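Local atomic coordinates of predicted protein (Phaeodactylum tricornutum CCAP 1055/1, PDB entry 5Z5M), a protein that probably converts 5-hydroxyisourate to (S)-allantoin in the last steps of urate degradation, joining a hydroxyisourate hydrolase to an OHCU decarboxylase in one chain. Residues Glu17-Leu22 / Trp31-Leu36. Sequence-based numbering, arbitrary orientation.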
# COMPACT_ATOMS: atom_id res chain seq x y z
N GLU A 17 -21.65 17.14 42.21
CA GLU A 17 -21.14 18.18 41.33
C GLU A 17 -20.64 17.58 40.01
O GLU A 17 -20.73 18.20 38.95
CB GLU A 17 -20.03 18.96 42.03
CG GLU A 17 -19.58 20.21 41.29
CD GLU A 17 -18.69 21.09 42.15
OE1 GLU A 17 -18.49 20.76 43.34
OE2 GLU A 17 -18.18 22.11 41.63
N ILE A 18 -20.10 16.37 40.09
CA ILE A 18 -19.64 15.66 38.90
C ILE A 18 -20.83 15.27 38.04
O ILE A 18 -20.83 15.48 36.83
CB ILE A 18 -18.82 14.41 39.26
CG1 ILE A 18 -17.57 14.81 40.05
CG2 ILE A 18 -18.42 13.63 38.00
CD1 ILE A 18 -16.75 13.63 40.51
N ALA A 19 -21.86 14.71 38.68
CA ALA A 19 -23.04 14.27 37.96
C ALA A 19 -23.72 15.44 37.26
O ALA A 19 -24.19 15.32 36.13
CB ALA A 19 -24.00 13.57 38.90
N SER A 20 -23.77 16.58 37.95
CA SER A 20 -24.35 17.78 37.37
C SER A 20 -23.55 18.25 36.16
O SER A 20 -24.11 18.67 35.14
CB SER A 20 -24.43 18.89 38.42
OG SER A 20 -24.86 20.11 37.84
N PHE A 21 -22.23 18.15 36.26
CA PHE A 21 -21.34 18.58 35.19
C PHE A 21 -21.53 17.72 33.94
O PHE A 21 -21.55 18.22 32.82
CB PHE A 21 -19.89 18.54 35.66
CG PHE A 21 -18.91 19.12 34.67
CD1 PHE A 21 -18.66 20.48 34.65
CD2 PHE A 21 -18.23 18.30 33.79
CE1 PHE A 21 -17.76 21.01 33.75
CE2 PHE A 21 -17.32 18.83 32.89
CZ PHE A 21 -17.09 20.19 32.87
N LEU A 22 -21.71 16.41 34.14
CA LEU A 22 -21.73 15.46 33.04
C LEU A 22 -23.13 14.97 32.67
O LEU A 22 -23.28 14.08 31.83
CB LEU A 22 -20.86 14.25 33.38
CG LEU A 22 -19.39 14.52 33.66
CD1 LEU A 22 -18.72 13.27 34.22
CD2 LEU A 22 -18.69 14.98 32.39
N TRP A 31 -29.06 9.58 33.86
CA TRP A 31 -28.82 8.28 34.47
C TRP A 31 -27.41 7.75 34.18
O TRP A 31 -26.86 6.99 34.98
CB TRP A 31 -29.87 7.25 34.01
CG TRP A 31 -29.95 7.00 32.53
CD1 TRP A 31 -30.71 7.68 31.62
CD2 TRP A 31 -29.26 5.99 31.79
NE1 TRP A 31 -30.53 7.16 30.36
CE2 TRP A 31 -29.65 6.12 30.44
CE3 TRP A 31 -28.35 4.98 32.13
CZ2 TRP A 31 -29.15 5.29 29.43
CZ3 TRP A 31 -27.86 4.16 31.13
CH2 TRP A 31 -28.26 4.31 29.80
N VAL A 32 -26.84 8.15 33.04
CA VAL A 32 -25.49 7.73 32.69
C VAL A 32 -24.49 8.28 33.70
O VAL A 32 -23.64 7.55 34.20
CB VAL A 32 -25.08 8.19 31.27
CG1 VAL A 32 -23.67 7.70 30.95
CG2 VAL A 32 -26.07 7.69 30.23
N ALA A 33 -24.61 9.58 33.98
CA ALA A 33 -23.71 10.24 34.92
C ALA A 33 -23.94 9.74 36.34
O ALA A 33 -23.01 9.66 37.14
CB ALA A 33 -23.91 11.76 34.85
N GLU A 34 -25.19 9.39 36.63
CA GLU A 34 -25.54 8.85 37.93
C GLU A 34 -24.83 7.53 38.18
O GLU A 34 -24.14 7.37 39.19
CB GLU A 34 -27.05 8.69 38.05
CG GLU A 34 -27.77 10.01 38.11
CD GLU A 34 -27.24 10.92 39.21
OE1 GLU A 34 -27.02 10.42 40.33
OE2 GLU A 34 -27.05 12.12 38.95
N ALA A 35 -24.99 6.59 37.25
CA ALA A 35 -24.31 5.30 37.33
C ALA A 35 -22.80 5.49 37.45
O ALA A 35 -22.14 4.76 38.19
CB ALA A 35 -24.65 4.46 36.11
N LEU A 36 -22.26 6.49 36.76
CA LEU A 36 -20.82 6.76 36.80
C LEU A 36 -20.31 7.11 38.19
O LEU A 36 -19.38 6.49 38.70
CB LEU A 36 -20.47 7.88 35.82
CG LEU A 36 -18.97 8.18 35.71
CD1 LEU A 36 -18.25 7.08 34.94
CD2 LEU A 36 -18.70 9.54 35.08
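Ala33 sets its methyl against the Ala19-Leu22 turn of helix 15-22, with its CB 3.8 Å from the carbonyl oxygen Ala19 O and 3.9 Å from Leu22 O. The same CB also meets the CB atoms of both residues, at 4.4 Å from Ala19 CB and 4.2 Å from Leu22 CB. On one flank of this alanine, Leu22 and Leu36 close the contact through single methyls, Leu22 CD1 lying 3.8 Å from Leu36 CD2. The two chains slant across each other: Leu36 brings its branch over because CG is anti to the backbone N (chi1 -176°), whereas CG of Leu22 stands beside its own N. What results is a small helical hairpin of the all-helical OHCU decarboxylase domain; segments 17-22 and 31-36 run roughly antiparallel at 150°, their axes approaching to 8.6 Å, and the CA atoms nearest across the contact are those of Ala19 and Ala33. No hydrogen bond links the two segments. On the other flank Glu34 starts out away from helix 15-22, but a bend at chi2 (-54°) swings its carboxylate back, and OE2 comes to 3.4 Å from Ala19 CB. Its other oxygen, OE1, makes a salt bridge to Lys38 one turn further on, which probably helps hold the carboxylate with OE2 beside the methyl. Behind the leucines, Leu10 of helix 7-11 packs on Leu22, while Ala55 and Ile59 of helix 49-61 back Leu36.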